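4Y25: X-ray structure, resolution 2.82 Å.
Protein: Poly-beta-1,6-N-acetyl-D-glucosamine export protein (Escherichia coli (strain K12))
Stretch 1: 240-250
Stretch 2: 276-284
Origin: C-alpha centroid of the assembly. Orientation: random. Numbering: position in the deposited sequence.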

ATOM      1  N   ALA A 240     -13.418  -9.935  12.290  1.00 73.59           N
ATOM      2  CA  ALA A 240     -14.340 -10.814  11.582  1.00 78.89           C
ATOM      3  C   ALA A 240     -14.518 -10.376  10.131  1.00 92.41           C
ATOM      4  O   ALA A 240     -14.496  -9.182   9.824  1.00 83.96           O
ATOM      5  CB  ALA A 240     -15.691 -10.851  12.294  1.00 59.94           C
ATOM      6  N   SER A 241     -14.692 -11.351   9.245  1.00 94.92           N
ATOM      7  CA  SER A 241     -14.921 -11.076   7.832  1.00 92.40           C
ATOM      8  C   SER A 241     -16.227 -11.685   7.350  1.00 91.38           C
ATOM      9  O   SER A 241     -16.454 -12.886   7.499  1.00 77.54           O
ATOM     10  CB  SER A 241     -13.772 -11.613   6.982  1.00 91.72           C
ATOM     11  OG  SER A 241     -14.040 -11.435   5.602  1.00101.69           O
ATOM     12  N   TRP A 242     -17.079 -10.856   6.758  1.00 93.53           N
ATOM     13  CA  TRP A 242     -18.332 -11.340   6.200  1.00 89.62           C
ATOM     14  C   TRP A 242     -18.303 -11.337   4.677  1.00 91.76           C
ATOM     15  O   TRP A 242     -17.819 -10.392   4.052  1.00101.58           O
ATOM     16  CB  TRP A 242     -19.510 -10.503   6.699  1.00 94.87           C
ATOM     17  CG  TRP A 242     -20.821 -10.893   6.078  1.00109.77           C
ATOM     18  CD1 TRP A 242     -21.675 -11.867   6.510  1.00110.11           C
ATOM     19  CD2 TRP A 242     -21.426 -10.317   4.914  1.00108.22           C
ATOM     20  NE1 TRP A 242     -22.773 -11.932   5.687  1.00 92.78           N
ATOM     21  CE2 TRP A 242     -22.644 -10.992   4.699  1.00 96.32           C
ATOM     22  CE3 TRP A 242     -21.055  -9.297   4.033  1.00105.48           C
ATOM     23  CZ2 TRP A 242     -23.495 -10.677   3.642  1.00100.54           C
ATOM     24  CZ3 TRP A 242     -21.901  -8.988   2.983  1.00106.75           C
ATOM     25  CH2 TRP A 242     -23.106  -9.673   2.799  1.00 93.98           C
ATOM     26  N   GLN A 243     -18.822 -12.409   4.090  1.00 92.99           N
ATOM     27  CA  GLN A 243     -18.952 -12.524   2.645  1.00 89.03           C
ATOM     28  C   GLN A 243     -20.300 -13.156   2.307  1.00102.29           C
ATOM     29  O   GLN A 243     -20.628 -14.239   2.796  1.00108.11           O
ATOM     30  CB  GLN A 243     -17.803 -13.349   2.061  1.00 72.36           C
ATOM     31  CG  GLN A 243     -17.807 -13.446   0.543  1.00 80.85           C
ATOM     32  CD  GLN A 243     -16.722 -14.368   0.015  1.00 92.11           C
ATOM     33  OE1 GLN A 243     -15.896 -14.872   0.777  1.00105.17           O
ATOM     34  NE2 GLN A 243     -16.724 -14.595  -1.294  1.00 78.47           N
ATOM     35  N   LYS A 244     -21.080 -12.469   1.478  1.00 91.90           N
ATOM     36  CA  LYS A 244     -22.413 -12.926   1.106  1.00107.80           C
ATOM     37  C   LYS A 244     -22.322 -14.266   0.380  1.00119.97           C
ATOM     38  O   LYS A 244     -21.386 -14.490  -0.390  1.00119.97           O
ATOM     39  CB  LYS A 244     -23.110 -11.854   0.259  1.00110.85           C
ATOM     40  CG  LYS A 244     -24.338 -12.273  -0.530  1.00125.05           C
ATOM     41  CD  LYS A 244     -25.102 -11.014  -0.949  1.00125.68           C
ATOM     42  CE  LYS A 244     -25.854 -11.169  -2.262  1.00114.69           C
ATOM     43  NZ  LYS A 244     -25.938 -12.577  -2.707  1.00126.75           N
ATOM     44  N   HIS A 245     -23.284 -15.146   0.667  1.00111.23           N
ATOM     45  CA  HIS A 245     -23.298 -16.548   0.227  1.00104.68           C
ATOM     46  C   HIS A 245     -22.277 -17.402   0.972  1.00108.92           C
ATOM     47  O   HIS A 245     -22.079 -18.569   0.629  1.00121.57           O
ATOM     48  CB  HIS A 245     -23.055 -16.673  -1.283  1.00102.96           C
ATOM     49  CG  HIS A 245     -24.179 -16.153  -2.123  1.00118.57           C
ATOM     50  ND1 HIS A 245     -25.473 -16.072  -1.665  1.00139.18           N
ATOM     51  CD2 HIS A 245     -24.196 -15.692  -3.397  1.00120.77           C
ATOM     52  CE1 HIS A 245     -26.247 -15.584  -2.622  1.00148.33           C
ATOM     53  NE2 HIS A 245     -25.495 -15.344  -3.679  1.00141.55           N
ATOM     54  N   TYR A 246     -21.634 -16.836   1.990  1.00107.18           N
ATOM     55  CA  TYR A 246     -20.623 -17.581   2.737  1.00101.49           C
ATOM     56  C   TYR A 246     -20.612 -17.265   4.232  1.00 87.87           C
ATOM     57  O   TYR A 246     -19.969 -17.965   5.012  1.00 83.86           O
ATOM     58  CB  TYR A 246     -19.237 -17.325   2.146  1.00 91.12           C
ATOM     59  CG  TYR A 246     -19.056 -17.921   0.770  1.00 97.27           C
ATOM     60  CD1 TYR A 246     -18.746 -19.264   0.614  1.00 95.47           C
ATOM     61  CD2 TYR A 246     -19.203 -17.143  -0.372  1.00108.23           C
ATOM     62  CE1 TYR A 246     -18.582 -19.818  -0.640  1.00110.90           C
ATOM     63  CE2 TYR A 246     -19.042 -17.689  -1.633  1.00116.77           C
ATOM     64  CZ  TYR A 246     -18.731 -19.028  -1.761  1.00116.73           C
ATOM     65  OH  TYR A 246     -18.567 -19.578  -3.014  1.00107.74           O
ATOM     66  N   GLY A 247     -21.323 -16.218   4.630  1.00 86.99           N
ATOM     67  CA  GLY A 247     -21.441 -15.888   6.038  1.00 82.45           C
ATOM     68  C   GLY A 247     -20.225 -15.180   6.604  1.00 94.12           C
ATOM     69  O   GLY A 247     -19.673 -14.279   5.977  1.00 95.06           O
ATOM     70  N   THR A 248     -19.805 -15.596   7.795  1.00 98.86           N
ATOM     71  CA  THR A 248     -18.741 -14.906   8.516  1.00 87.87           C
ATOM     72  C   THR A 248     -17.793 -15.874   9.216  1.00 87.66           C
ATOM     73  O   THR A 248     -18.222 -16.874   9.791  1.00 89.02           O
ATOM     74  CB  THR A 248     -19.330 -13.924   9.566  1.00 79.94           C
ATOM     75  OG1 THR A 248     -19.977 -12.836   8.896  1.00 82.85           O
ATOM     76  CG2 THR A 248     -18.242 -13.365  10.478  1.00 72.02           C
ATOM     77  N   ASP A 249     -16.500 -15.581   9.145  1.00 90.84           N
ATOM     78  CA  ASP A 249     -15.526 -16.251   9.993  1.00 96.58           C
ATOM     79  C   ASP A 249     -14.550 -15.220  10.556  1.00102.99           C
ATOM     80  O   ASP A 249     -14.708 -14.018  10.343  1.00103.66           O
ATOM     81  CB  ASP A 249     -14.781 -17.346   9.227  1.00 89.14           C
ATOM     82  CG  ASP A 249     -14.427 -18.533  10.109  1.00 94.03           C
ATOM     83  OD1 ASP A 249     -14.329 -18.352  11.342  1.00102.77           O
ATOM     84  OD2 ASP A 249     -14.252 -19.646   9.573  1.00110.47           O
ATOM     85  N   VAL A 250     -13.541 -15.699  11.273  1.00103.92           N
ATOM     86  CA  VAL A 250     -12.649 -14.827  12.026  1.00103.31           C
ATOM     87  C   VAL A 250     -11.445 -14.364  11.196  1.00 93.28           C
ATOM     88  O   VAL A 250     -10.959 -15.083  10.322  1.00 80.54           O
ATOM     89  CB  VAL A 250     -12.164 -15.541  13.317  1.00102.33           C
ATOM     90  CG1 VAL A 250     -11.379 -16.798  12.975  1.00 92.03           C
ATOM     91  CG2 VAL A 250     -11.346 -14.606  14.200  1.00103.57           C
ATOM     92  N   LYS A 276      -4.766 -14.613   8.361  1.00 77.27           N
ATOM     93  CA  LYS A 276      -5.634 -15.745   8.084  1.00 88.40           C
ATOM     94  C   LYS A 276      -7.084 -15.279   8.075  1.00 85.02           C
ATOM     95  O   LYS A 276      -7.656 -14.970   9.120  1.00 91.23           O
ATOM     96  CB  LYS A 276      -5.418 -16.849   9.121  1.00100.17           C
ATOM     97  CG  LYS A 276      -6.062 -18.184   8.783  1.00102.75           C
ATOM     98  CD  LYS A 276      -5.745 -19.207   9.864  1.00106.88           C
ATOM     99  CE  LYS A 276      -6.227 -20.598   9.497  1.00 95.62           C
ATOM    100  NZ  LYS A 276      -5.920 -21.570  10.583  1.00100.75           N
ATOM    101  N   ARG A 277      -7.663 -15.208   6.883  1.00 91.65           N
ATOM    102  CA  ARG A 277      -9.045 -14.780   6.728  1.00101.67           C
ATOM    103  C   ARG A 277      -9.774 -15.733   5.783  1.00 92.83           C
ATOM    104  O   ARG A 277      -9.138 -16.473   5.034  1.00 75.29           O
ATOM    105  CB  ARG A 277      -9.106 -13.336   6.212  1.00107.54           C
ATOM    106  CG  ARG A 277      -8.611 -13.147   4.790  1.00 96.43           C
ATOM    107  CD  ARG A 277      -8.741 -11.695   4.344  1.00109.05           C
ATOM    108  NE  ARG A 277     -10.091 -11.169   4.538  1.00121.90           N
ATOM    109  CZ  ARG A 277     -11.051 -11.208   3.618  1.00126.62           C
ATOM    110  NH1 ARG A 277     -10.816 -11.753   2.432  1.00118.16           N
ATOM    111  NH2 ARG A 277     -12.248 -10.701   3.884  1.00134.08           N
ATOM    112  N   PRO A 278     -11.114 -15.740   5.830  1.00101.82           N
ATOM    113  CA  PRO A 278     -11.870 -16.616   4.928  1.00 94.30           C
ATOM    114  C   PRO A 278     -11.974 -16.086   3.498  1.00 85.53           C
ATOM    115  O   PRO A 278     -12.224 -14.901   3.292  1.00 96.04           O
ATOM    116  CB  PRO A 278     -13.252 -16.671   5.582  1.00 93.07           C
ATOM    117  CG  PRO A 278     -13.359 -15.389   6.332  1.00 89.26           C
ATOM    118  CD  PRO A 278     -11.981 -15.109   6.842  1.00 96.90           C
ATOM    119  N   TYR A 279     -11.772 -16.973   2.527  1.00 93.48           N
ATOM    120  CA  TYR A 279     -12.033 -16.674   1.123  1.00 88.94           C
ATOM    121  C   TYR A 279     -12.996 -17.714   0.556  1.00102.23           C
ATOM    122  O   TYR A 279     -12.625 -18.878   0.393  1.00 97.03           O
ATOM    123  CB  TYR A 279     -10.744 -16.674   0.296  1.00 81.96           C
ATOM    124  CG  TYR A 279      -9.630 -15.783   0.802  1.00 95.35           C
ATOM    125  CD1 TYR A 279      -9.554 -14.444   0.425  1.00 87.28           C
ATOM    126  CD2 TYR A 279      -8.636 -16.290   1.631  1.00 75.92           C
ATOM    127  CE1 TYR A 279      -8.524 -13.634   0.873  1.00 82.37           C
ATOM    128  CE2 TYR A 279      -7.603 -15.488   2.083  1.00 83.39           C
ATOM    129  CZ  TYR A 279      -7.551 -14.163   1.702  1.00 96.05           C
ATOM    130  OH  TYR A 279      -6.522 -13.367   2.157  1.00 94.58           O
ATOM    131  N   ASP A 280     -14.222 -17.292   0.253  1.00111.35           N
ATOM    132  CA  ASP A 280     -15.255 -18.192  -0.264  1.00110.56           C
ATOM    133  C   ASP A 280     -15.455 -19.421   0.620  1.00108.17           C
ATOM    134  O   ASP A 280     -15.507 -20.547   0.124  1.00116.37           O
ATOM    135  CB  ASP A 280     -14.922 -18.643  -1.690  1.00107.72           C
ATOM    136  CG  ASP A 280     -15.138 -17.552  -2.716  1.00114.26           C
ATOM    137  OD1 ASP A 280     -15.856 -16.577  -2.408  1.00125.74           O
ATOM    138  OD2 ASP A 280     -14.599 -17.676  -3.836  1.00114.04           O
ATOM    139  N   GLY A 281     -15.564 -19.206   1.925  1.00 92.49           N
ATOM    140  CA  GLY A 281     -15.806 -20.305   2.841  1.00115.62           C
ATOM    141  C   GLY A 281     -14.888 -20.311   4.045  1.00118.74           C
ATOM    142  O   GLY A 281     -15.043 -19.497   4.956  1.00122.18           O
ATOM    143  N   ASP A 282     -13.932 -21.234   4.055  1.00129.11           N
ATOM    144  CA  ASP A 282     -13.046 -21.386   5.203  1.00145.00           C
ATOM    145  C   ASP A 282     -11.709 -20.681   4.972  1.00126.16           C
ATOM    146  O   ASP A 282     -11.335 -20.374   3.840  1.00114.77           O
ATOM    147  CB  ASP A 282     -12.835 -22.871   5.524  1.00155.90           C
ATOM    148  CG  ASP A 282     -12.007 -23.089   6.781  1.00151.99           C
ATOM    149  OD1 ASP A 282     -12.466 -22.695   7.875  1.00145.52           O
ATOM    150  OD2 ASP A 282     -10.900 -23.656   6.673  1.00147.69           O
ATOM    151  N   ARG A 283     -11.001 -20.440   6.068  1.00112.14           N
ATOM    152  CA  ARG A 283      -9.832 -19.575   6.099  1.00102.46           C
ATOM    153  C   ARG A 283      -8.558 -20.193   5.526  1.00103.49           C
ATOM    154  O   ARG A 283      -8.197 -21.324   5.853  1.00104.53           O
ATOM    155  CB  ARG A 283      -9.583 -19.144   7.544  1.00 96.00           C
ATOM    156  CG  ARG A 283     -10.854 -18.746   8.275  1.00 77.89           C
ATOM    157  CD  ARG A 283     -10.707 -18.888   9.779  1.00 98.07           C
ATOM    158  NE  ARG A 283      -9.726 -17.958  10.327  1.00110.48           N
ATOM    159  CZ  ARG A 283      -8.771 -18.304  11.185  1.00117.84           C
ATOM    160  NH1 ARG A 283      -8.666 -19.561  11.595  1.00131.51           N
ATOM    161  NH2 ARG A 283      -7.923 -17.391  11.635  1.00106.84           N
ATOM    162  N   GLU A 284      -7.884 -19.436   4.666  1.00 98.32           N
ATOM    163  CA  GLU A 284      -6.526 -19.763   4.249  1.00109.12           C
ATOM    164  C   GLU A 284      -5.559 -18.750   4.859  1.00 98.27           C
ATOM    165  O   GLU A 284      -5.969 -17.661   5.264  1.00 86.57           O
ATOM    166  CB  GLU A 284      -6.400 -19.779   2.722  1.00105.68           C
ATOM    167  CG  GLU A 284      -6.753 -21.115   2.066  1.00119.75           C
ATOM    168  CD  GLU A 284      -5.673 -22.180   2.235  1.00138.26           C
ATOM    169  OE1 GLU A 284      -4.816 -22.046   3.134  1.00126.19           O
ATOM    170  OE2 GLU A 284      -5.683 -23.158   1.456  1.00148.81           O
TER

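What holds D280, the residue with the most surface covered in this contact, against the first stretch? Q243 grips it at two points through one terminal amide. The backbone N of D280 donates a hydrogen bond to Q243 OE1 at 3.0 Å, while Q243 NE2 donates to D280 OD1 at a very short 2.4 Å, a distance to read with caution at 2.82 Å resolution. The amide thus serves as acceptor and donor at once, and it reaches the loop because the Q243 side chain is extended, with chi1 and chi2 both t.

How does Y246 add to this grip? Its ring lies against the backbone of D280: the CA of D280 sits 3.7 Å from the ring centroid and only 9° off the normal, a CH-pi contact over the face. The ring continues to G281, whose N is 3.4 Å from Y246 CD1. G281 has phi/psi of 132/-106, where a CB would be jammed against the preceding carbonyl oxygen, so the turn itself calls for glycine.

What does D249 meet on the other hairpin? Mostly carbon. D249 CB packs 3.8 Å from P278 CG, and S241 CB approaches that same CG at 3.9 Å, so the proline ring rests against two residues that pair through their backbones. The D249 carboxylate gains no salt bridge here: OD2 lies 3.6 Å from R283 CD and 3.9 Å from D282 OD1, a close pair of like charges. D249 OD1 instead accepts a hydrogen bond from V250 N at 2.8 Å, within the first stretch.

Where, then, does R283 find its partner? It turns to V250, donating from NE to the backbone O of V250 at 3.1 Å. The valine CG1 lies over one face of the guanidinium, 3.3 Å from R283 NE, so polar and apolar contacts combine at the same residue.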